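Local coordinates for putative cytoplasmic protein (Salmonella enterica subsp. enterica serovar Typhimurium, PDB 4J32) that probably hydrolyses peptidoglycan as a papain-like cysteine amidase, a type VI secretion effector (Tae4) that is countered by the immunity protein Tai4, at residues 16-22 with 170-174; 25-31 with 60-64. One frame throughout, in Å; residues are numbered along the deposited sequence.

Contact 1 (16-22 with 170-174); sequences RPSFNEA and LWILP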
ATOM      1  N   ARG A  16     -17.532  39.503  16.484  1.00 32.79           N
ATOM      2  CA  ARG A  16     -16.780  38.780  15.458  1.00 29.41           C
ATOM      3  C   ARG A  16     -15.433  39.458  15.194  1.00 27.78           C
ATOM      4  O   ARG A  16     -15.337  40.668  15.363  1.00 28.43           O
ATOM      5  CB  ARG A  16     -17.583  38.753  14.146  1.00 28.36           C
ATOM      6  CG  ARG A  16     -18.900  38.024  14.253  1.00 29.37           C
ATOM      7  CD  ARG A  16     -19.528  37.829  12.902  1.00 28.09           C
ATOM      8  NE  ARG A  16     -20.830  37.156  13.007  1.00 28.54           N
ATOM      9  CZ  ARG A  16     -21.770  37.216  12.073  1.00 28.45           C
ATOM     10  NH1 ARG A  16     -21.565  37.930  10.966  1.00 27.10           N
ATOM     11  NH2 ARG A  16     -22.941  36.600  12.266  1.00 26.98           N
ATOM     12  N   PRO A  17     -14.415  38.683  14.739  1.00 25.88           N
ATOM     13  CA  PRO A  17     -13.104  39.258  14.341  1.00 24.97           C
ATOM     14  C   PRO A  17     -13.304  40.346  13.292  1.00 23.93           C
ATOM     15  O   PRO A  17     -14.173  40.198  12.420  1.00 23.49           O
ATOM     16  CB  PRO A  17     -12.378  38.079  13.666  1.00 24.71           C
ATOM     17  CG  PRO A  17     -13.121  36.843  14.034  1.00 23.18           C
ATOM     18  CD  PRO A  17     -14.471  37.219  14.561  1.00 25.48           C
ATOM     19  N   SER A  18     -12.510  41.412  13.337  1.00 23.65           N
ATOM     20  CA  SER A  18     -12.574  42.401  12.253  1.00 22.42           C
ATOM     21  C   SER A  18     -12.062  41.764  10.978  1.00 20.43           C
ATOM     22  O   SER A  18     -11.182  40.905  11.015  1.00 19.59           O
ATOM     23  CB  SER A  18     -11.784  43.673  12.568  1.00 24.20           C
ATOM     24  OG  SER A  18     -10.406  43.498  12.366  1.00 24.11           O
ATOM     25  N   PHE A  19     -12.641  42.154   9.853  1.00 19.43           N
ATOM     26  CA  PHE A  19     -12.212  41.568   8.587  1.00 19.68           C
ATOM     27  C   PHE A  19     -10.703  41.802   8.402  1.00 19.16           C
ATOM     28  O   PHE A  19      -9.953  40.883   8.066  1.00 19.31           O
ATOM     29  CB  PHE A  19     -12.953  42.174   7.386  1.00 19.84           C
ATOM     30  CG  PHE A  19     -12.356  41.743   6.072  1.00 21.07           C
ATOM     31  CD1 PHE A  19     -12.655  40.496   5.541  1.00 22.77           C
ATOM     32  CD2 PHE A  19     -11.390  42.552   5.442  1.00 24.41           C
ATOM     33  CE1 PHE A  19     -12.029  40.063   4.351  1.00 24.45           C
ATOM     34  CE2 PHE A  19     -10.784  42.141   4.269  1.00 25.64           C
ATOM     35  CZ  PHE A  19     -11.105  40.892   3.723  1.00 22.22           C
ATOM     36  N   ASN A  20     -10.284  43.052   8.592  1.00 20.39           N
ATOM     37  CA  ASN A  20      -8.868  43.410   8.358  1.00 21.23           C
ATOM     38  C   ASN A  20      -7.912  42.579   9.196  1.00 21.43           C
ATOM     39  O   ASN A  20      -6.898  42.085   8.686  1.00 20.24           O
ATOM     40  CB  ASN A  20      -8.629  44.899   8.616  1.00 22.69           C
ATOM     41  CG  ASN A  20      -9.104  45.758   7.460  1.00 25.97           C
ATOM     42  OD1 ASN A  20      -8.972  45.360   6.295  1.00 28.60           O
ATOM     43  ND2 ASN A  20      -9.672  46.925   7.767  1.00 22.11           N
ATOM     44  N   GLU A  21      -8.228  42.408  10.484  1.00 21.67           N
ATOM     45  CA  GLU A  21      -7.333  41.596  11.335  1.00 21.33           C
ATOM     46  C   GLU A  21      -7.354  40.113  10.942  1.00 20.42           C
ATOM     47  O   GLU A  21      -6.338  39.427  11.041  1.00 19.63           O
ATOM     48  CB  GLU A  21      -7.678  41.740  12.807  1.00 22.29           C
ATOM     49  CG  GLU A  21      -7.389  43.102  13.384  1.00 23.63           C
ATOM     50  CD  GLU A  21      -7.835  43.183  14.819  1.00 26.76           C
ATOM     51  OE1 GLU A  21      -9.006  43.556  15.028  1.00 26.48           O
ATOM     52  OE2 GLU A  21      -7.016  42.857  15.719  1.00 29.64           O
ATOM     53  N   ALA A  22      -8.516  39.616  10.537  1.00 19.58           N
ATOM     54  CA  ALA A  22      -8.635  38.209  10.127  1.00 18.45           C
ATOM     55  C   ALA A  22      -7.832  37.936   8.866  1.00 18.63           C
ATOM     56  O   ALA A  22      -7.133  36.930   8.779  1.00 17.59           O
ATOM     57  CB  ALA A  22     -10.105  37.851   9.916  1.00 17.92           C
ATOM     58  N   LEU A 170     -21.899  32.457   4.281  1.00 20.54           N
ATOM     59  CA  LEU A 170     -21.003  33.541   4.638  1.00 20.75           C
ATOM     60  C   LEU A 170     -21.414  34.177   5.975  1.00 20.22           C
ATOM     61  O   LEU A 170     -22.593  34.503   6.194  1.00 20.47           O
ATOM     62  CB  LEU A 170     -20.971  34.594   3.515  1.00 21.12           C
ATOM     63  CG  LEU A 170     -20.000  35.785   3.714  1.00 21.05           C
ATOM     64  CD1 LEU A 170     -18.548  35.408   3.435  1.00 23.95           C
ATOM     65  CD2 LEU A 170     -20.425  36.972   2.845  1.00 23.58           C
ATOM     66  N   TRP A 171     -20.433  34.316   6.876  1.00 19.97           N
ATOM     67  CA  TRP A 171     -20.589  35.185   8.055  1.00 21.26           C
ATOM     68  C   TRP A 171     -19.779  36.442   7.782  1.00 20.76           C
ATOM     69  O   TRP A 171     -18.564  36.371   7.637  1.00 20.48           O
ATOM     70  CB  TRP A 171     -20.021  34.513   9.314  1.00 21.15           C
ATOM     71  CG  TRP A 171     -20.904  33.425   9.886  1.00 22.52           C
ATOM     72  CD1 TRP A 171     -21.963  33.592  10.715  1.00 25.08           C
ATOM     73  CD2 TRP A 171     -20.781  32.017   9.667  1.00 23.27           C
ATOM     74  NE1 TRP A 171     -22.531  32.369  11.021  1.00 25.22           N
ATOM     75  CE2 TRP A 171     -21.805  31.385  10.409  1.00 24.41           C
ATOM     76  CE3 TRP A 171     -19.903  31.233   8.927  1.00 24.36           C
ATOM     77  CZ2 TRP A 171     -21.984  29.993  10.418  1.00 25.02           C
ATOM     78  CZ3 TRP A 171     -20.076  29.838   8.938  1.00 24.45           C
ATOM     79  CH2 TRP A 171     -21.110  29.239   9.684  1.00 24.35           C
ATOM     80  N   ILE A 172     -20.457  37.580   7.699  1.00 21.49           N
ATOM     81  CA  ILE A 172     -19.770  38.848   7.418  1.00 21.92           C
ATOM     82  C   ILE A 172     -18.860  39.237   8.582  1.00 21.46           C
ATOM     83  O   ILE A 172     -19.263  39.155   9.766  1.00 22.18           O
ATOM     84  CB  ILE A 172     -20.802  39.977   7.111  1.00 23.22           C
ATOM     85  CG1 ILE A 172     -21.503  39.693   5.766  1.00 23.81           C
ATOM     86  CG2 ILE A 172     -20.154  41.353   7.143  1.00 23.66           C
ATOM     87  CD1 ILE A 172     -22.631  40.673   5.439  1.00 26.04           C
ATOM     88  N   LEU A 173     -17.641  39.652   8.254  1.00 20.62           N
ATOM     89  CA  LEU A 173     -16.732  40.242   9.241  1.00 21.04           C
ATOM     90  C   LEU A 173     -16.662  41.753   9.048  1.00 22.44           C
ATOM     91  O   LEU A 173     -16.532  42.219   7.917  1.00 22.68           O
ATOM     92  CB  LEU A 173     -15.327  39.595   9.161  1.00 19.60           C
ATOM     93  CG  LEU A 173     -15.200  38.081   9.459  1.00 20.08           C
ATOM     94  CD1 LEU A 173     -13.710  37.666   9.394  1.00 17.90           C
ATOM     95  CD2 LEU A 173     -15.779  37.720  10.829  1.00 19.98           C
ATOM     96  N   PRO A 174     -16.775  42.524  10.155  1.00 23.85           N
ATOM     97  CA  PRO A 174     -16.966  43.967  10.060  1.00 25.55           C
ATOM     98  C   PRO A 174     -15.704  44.752   9.688  1.00 26.30           C
ATOM     99  O   PRO A 174     -14.571  44.294   9.882  1.00 25.29           O
ATOM    100  CB  PRO A 174     -17.417  44.343  11.479  1.00 26.92           C
ATOM    101  CG  PRO A 174     -16.698  43.364  12.345  1.00 25.89           C
ATOM    102  CD  PRO A 174     -16.766  42.067  11.561  1.00 23.74           C
ATOM    103  OXT PRO A 174     -15.833  45.897   9.216  1.00 27.71           O
TER
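Two hydrogen bonds join Arg16 and Phe19 to the C-terminal tail, and Leu173 packs between them. At one end Arg16 NH1 donates to Ile172 O at 2.9 Å (N-H...O 153°); the acceptor lies in the guanidinium plane and offers a lone pair in its own carbonyl plane. With its chain extended from CG to NE, Arg16 runs past Leu173 to deliver the guanidinium there, and one face of that group receives the rim of the Trp171 indole: Trp171 CD1 is 3.5 Å from Arg16 NH2, with the two planes 86° apart. At the other end Phe19 N gives a nearly straight bond (173°) to Pro174 O of the terminal carboxylate, 2.9 Å away. Between these points Leu173 points toward 16-22. Its CD1 meets Ala22 CB at 3.6 Å, its CD2 lies 4.0 Å from Pro17 CD, and its CB packs on Phe19 CB.

A second shell fixes these groups. Asp108 forms a salt bridge with Arg16 NH1 and also accepts from Ile172 N, while Met104 O takes a hydrogen bond from Arg16 NH2. The indole is set by Trp171 NE1 bonding to Gly105 O. Ser18, the N-cap, accepts from Glu21 N through OG at 3.1 Å.

Since the carboxylate takes an N-H from the first turn of helix 19-28, the negative charge probably interacts favourably with the helix dipole. The capped first turn thus joins the helix to the antiparallel sheet through the tail of strand 164-172, consistent with the helix-and-sheet build of papain-like NlpC/P60 peptidases.

Contact 2 (25-31 with 60-64); sequences AFRKVNH and RMSYV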
ATOM      1  N   ALA A  25      -4.103  38.018   9.588  1.00 19.53           N
ATOM      2  CA  ALA A  25      -3.653  36.823  10.324  1.00 19.44           C
ATOM      3  C   ALA A  25      -3.597  35.599   9.378  1.00 19.55           C
ATOM      4  O   ALA A  25      -2.649  34.820   9.398  1.00 19.09           O
ATOM      5  CB  ALA A  25      -4.598  36.538  11.497  1.00 19.07           C
ATOM      6  N   PHE A  26      -4.608  35.471   8.528  1.00 19.16           N
ATOM      7  CA  PHE A  26      -4.647  34.348   7.563  1.00 19.30           C
ATOM      8  C   PHE A  26      -3.382  34.299   6.704  1.00 20.13           C
ATOM      9  O   PHE A  26      -2.812  33.218   6.487  1.00 20.26           O
ATOM     10  CB  PHE A  26      -5.893  34.418   6.677  1.00 18.14           C
ATOM     11  CG  PHE A  26      -6.143  33.124   5.891  1.00 19.08           C
ATOM     12  CD1 PHE A  26      -7.047  32.176   6.358  1.00 19.83           C
ATOM     13  CD2 PHE A  26      -5.407  32.856   4.728  1.00 20.43           C
ATOM     14  CE1 PHE A  26      -7.270  30.974   5.646  1.00 18.66           C
ATOM     15  CE2 PHE A  26      -5.610  31.647   4.006  1.00 19.82           C
ATOM     16  CZ  PHE A  26      -6.529  30.719   4.482  1.00 19.33           C
ATOM     17  N   ARG A  27      -2.942  35.456   6.210  1.00 20.99           N
ATOM     18  CA  ARG A  27      -1.741  35.534   5.404  1.00 22.77           C
ATOM     19  C   ARG A  27      -0.517  34.924   6.088  1.00 23.25           C
ATOM     20  O   ARG A  27       0.305  34.285   5.422  1.00 23.98           O
ATOM     21  CB  ARG A  27      -1.465  36.990   5.002  1.00 24.36           C
ATOM     22  CG  ARG A  27      -0.300  37.162   4.039  1.00 25.71           C
ATOM     23  CD  ARG A  27      -0.061  38.626   3.708  1.00 27.81           C
ATOM     24  NE  ARG A  27      -1.157  39.207   2.949  1.00 27.41           N
ATOM     25  CZ  ARG A  27      -1.940  40.191   3.388  1.00 27.05           C
ATOM     26  NH1 ARG A  27      -1.733  40.732   4.591  1.00 25.87           N
ATOM     27  NH2 ARG A  27      -2.886  40.667   2.601  1.00 25.62           N
ATOM     28  N   LYS A  28      -0.405  35.087   7.411  1.00 22.78           N
ATOM     29  CA  LYS A  28       0.764  34.577   8.150  1.00 24.05           C
ATOM     30  C   LYS A  28       0.889  33.061   8.028  1.00 23.14           C
ATOM     31  O   LYS A  28       1.980  32.511   8.176  1.00 23.62           O
ATOM     32  CB  LYS A  28       0.713  34.946   9.635  1.00 24.07           C
ATOM     33  CG  LYS A  28       0.468  36.444   9.956  1.00 27.55           C
ATOM     34  CD  LYS A  28       1.301  37.427   9.145  1.00 29.90           C
ATOM     35  CE  LYS A  28       2.756  37.469   9.561  1.00 31.88           C
ATOM     36  NZ  LYS A  28       3.460  38.606   8.851  1.00 32.28           N
ATOM     37  N   VAL A  29      -0.239  32.404   7.788  1.00 22.20           N
ATOM     38  CA  VAL A  29      -0.261  30.939   7.666  1.00 21.42           C
ATOM     39  C   VAL A  29      -0.706  30.438   6.292  1.00 21.33           C
ATOM     40  O   VAL A  29      -1.028  29.257   6.146  1.00 20.86           O
ATOM     41  CB  VAL A  29      -1.104  30.278   8.816  1.00 20.03           C
ATOM     42  CG1 VAL A  29      -0.412  30.478  10.168  1.00 20.85           C
ATOM     43  CG2 VAL A  29      -2.557  30.827   8.849  1.00 19.77           C
ATOM     44  N   ASN A  30      -0.731  31.329   5.296  1.00 22.20           N
ATOM     45  CA  ASN A  30      -1.103  30.959   3.936  1.00 22.54           C
ATOM     46  C   ASN A  30       0.091  30.347   3.197  1.00 23.45           C
ATOM     47  O   ASN A  30       0.560  30.837   2.157  1.00 25.16           O
ATOM     48  CB  ASN A  30      -1.743  32.147   3.182  1.00 23.30           C
ATOM     49  CG  ASN A  30      -2.389  31.719   1.880  1.00 26.36           C
ATOM     50  OD1 ASN A  30      -2.959  30.626   1.789  1.00 25.80           O
ATOM     51  ND2 ASN A  30      -2.260  32.554   0.849  1.00 27.68           N
ATOM     52  N   HIS A  31       0.610  29.272   3.780  1.00 22.44           N
ATOM     53  CA  HIS A  31       1.786  28.586   3.257  1.00 23.09           C
ATOM     54  C   HIS A  31       1.533  27.090   3.254  1.00 22.46           C
ATOM     55  O   HIS A  31       0.442  26.653   3.632  1.00 22.78           O
ATOM     56  CB  HIS A  31       3.012  28.907   4.121  1.00 23.87           C
ATOM     57  CG  HIS A  31       3.279  30.371   4.217  1.00 24.98           C
ATOM     58  ND1 HIS A  31       3.838  31.084   3.178  1.00 26.74           N
ATOM     59  CD2 HIS A  31       2.994  31.271   5.188  1.00 26.71           C
ATOM     60  CE1 HIS A  31       3.933  32.357   3.526  1.00 30.50           C
ATOM     61  NE2 HIS A  31       3.422  32.497   4.737  1.00 28.74           N
ATOM     62  N   ARG A  60      -5.483  26.843   9.641  1.00 18.70           N
ATOM     63  CA  ARG A  60      -5.378  28.273   9.316  1.00 19.02           C
ATOM     64  C   ARG A  60      -6.545  29.076   9.907  1.00 19.11           C
ATOM     65  O   ARG A  60      -6.341  30.164  10.442  1.00 18.94           O
ATOM     66  CB  ARG A  60      -5.285  28.522   7.814  1.00 19.85           C
ATOM     67  CG  ARG A  60      -4.103  27.847   7.081  1.00 19.59           C
ATOM     68  CD  ARG A  60      -4.097  28.294   5.614  1.00 20.09           C
ATOM     69  NE  ARG A  60      -3.034  27.635   4.857  1.00 20.19           N
ATOM     70  CZ  ARG A  60      -3.241  26.694   3.943  1.00 22.11           C
ATOM     71  NH1 ARG A  60      -4.483  26.288   3.633  1.00 23.01           N
ATOM     72  NH2 ARG A  60      -2.205  26.144   3.334  1.00 22.80           N
ATOM     73  N   MET A  61      -7.758  28.542   9.809  1.00 18.14           N
ATOM     74  CA  MET A  61      -8.932  29.197  10.393  0.50 18.38           C
ATOM     75  C   MET A  61      -8.807  29.307  11.920  1.00 18.27           C
ATOM     76  O   MET A  61      -9.170  30.325  12.518  1.00 17.99           O
ATOM     77  CB  MET A  61     -10.209  28.471   9.967  0.50 18.48           C
ATOM     78  CG  MET A  61     -10.640  28.788   8.524  0.50 19.56           C
ATOM     79  SD  MET A  61     -10.831  30.556   8.197  0.50 22.51           S
ATOM     80  CE  MET A  61     -12.115  30.990   9.388  0.50 20.52           C
ATOM     81  N   SER A  62      -8.268  28.262  12.551  1.00 18.79           N
ATOM     82  CA  SER A  62      -8.005  28.323  13.991  1.00 18.43           C
ATOM     83  C   SER A  62      -7.014  29.448  14.338  1.00 19.28           C
ATOM     84  O   SER A  62      -7.205  30.197  15.302  1.00 19.61           O
ATOM     85  CB  SER A  62      -7.472  26.977  14.499  1.00 18.91           C
ATOM     86  OG  SER A  62      -8.458  25.966  14.351  1.00 17.78           O
ATOM     87  N   TYR A  63      -5.950  29.547  13.551  1.00 18.89           N
ATOM     88  CA  TYR A  63      -4.978  30.622  13.732  1.00 19.78           C
ATOM     89  C   TYR A  63      -5.669  32.000  13.662  1.00 19.99           C
ATOM     90  O   TYR A  63      -5.444  32.849  14.525  1.00 20.91           O
ATOM     91  CB  TYR A  63      -3.862  30.498  12.688  1.00 19.77           C
ATOM     92  CG  TYR A  63      -2.757  31.533  12.823  1.00 20.57           C
ATOM     93  CD1 TYR A  63      -1.617  31.261  13.582  1.00 24.04           C
ATOM     94  CD2 TYR A  63      -2.841  32.764  12.157  1.00 20.72           C
ATOM     95  CE1 TYR A  63      -0.590  32.198  13.688  1.00 25.60           C
ATOM     96  CE2 TYR A  63      -1.816  33.721  12.260  1.00 23.66           C
ATOM     97  CZ  TYR A  63      -0.703  33.431  13.028  1.00 25.06           C
ATOM     98  OH  TYR A  63       0.336  34.337  13.142  1.00 26.47           O
ATOM     99  N   VAL A  64      -6.512  32.207  12.651  1.00 19.22           N
ATOM    100  CA  VAL A  64      -7.284  33.457  12.516  1.00 18.52           C
ATOM    101  C   VAL A  64      -8.065  33.776  13.795  1.00 19.71           C
ATOM    102  O   VAL A  64      -7.998  34.891  14.331  1.00 19.52           O
ATOM    103  CB  VAL A  64      -8.252  33.376  11.293  1.00 18.57           C
ATOM    104  CG1 VAL A  64      -9.314  34.525  11.320  1.00 20.30           C
ATOM    105  CG2 VAL A  64      -7.457  33.355   9.974  1.00 17.11           C
TER
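Arg60 reaches the turn that follows helix 19-28 because its CG stands anti to the carbonyl carbon (chi1 -58°) and the chain then stays extended as far as NE. The torsion of Tyr63 is different: CG anti to the backbone N (chi1 -177°) swings the phenol ring against Val29 and Ala25.

The Arg60 guanidinium grips two backbone carbonyls, both near its plane. NE donates to Val29 O at 2.9 Å with a bent N-H...O angle of 140°, and NH2 donates to His31 O at 2.7 Å, a straighter bond. In each bond the donor is tilted somewhat from the carbonyl plane. These two acceptors flank Asn30, the centre of an inverse gamma turn, so a single side chain ties down the chain where it leaves the helix.

Nearer the backbone, the aliphatic part of Arg60 is packed from two directions. Val29 CG2 touches Arg60 CB at 3.7 Å, and Phe26 CZ meets Arg60 CD at 3.6 Å. The other branch of the valine, CG1, sits 3.6 Å from the Tyr63 ring centroid and close to the ring normal, a CH-pi contact over the face. Farther along the ring, Lys28 CB comes within 3.6 Å of Tyr63 OH. The Phe26 ring has Val64 CG2 at its edge, 3.8 Å from Phe26 CD1.

The contact therefore joins the C-terminal half of helix 19-28 and the turn after it to helix 57-67. Strand 138-143 packs on Phe26 through Thr141 and Leu142 and on Met61 through Val140; helix 33-40 supplies Ile39 against Val29 and Ile40 against Tyr63, and helix 93-103 places Met96 beside Met61.

Both contacts use helix 19-28, contact 1 at its N-terminal turn and contact 2 at its C-terminal end, with centres about 14 Å apart. They touch where Ala22 CB packs 3.7 Å from Val64 CG1. Contact 1 is partly buried, its centre about 13 Å from the centre of the chain, whereas contact 2 is buried, its centre about 8 Å from the centre of the chain. Each depends on an arginine donating to backbone carbonyl oxygen, but Arg16 also has an acidic partner, and contact 1 adds a main-chain bond to the terminal carboxylate. Contact 2 relies more on aromatic packing. Along the sequence 25-31 with 60-64 is nested inside the loop that 16-22 with 170-174 closes.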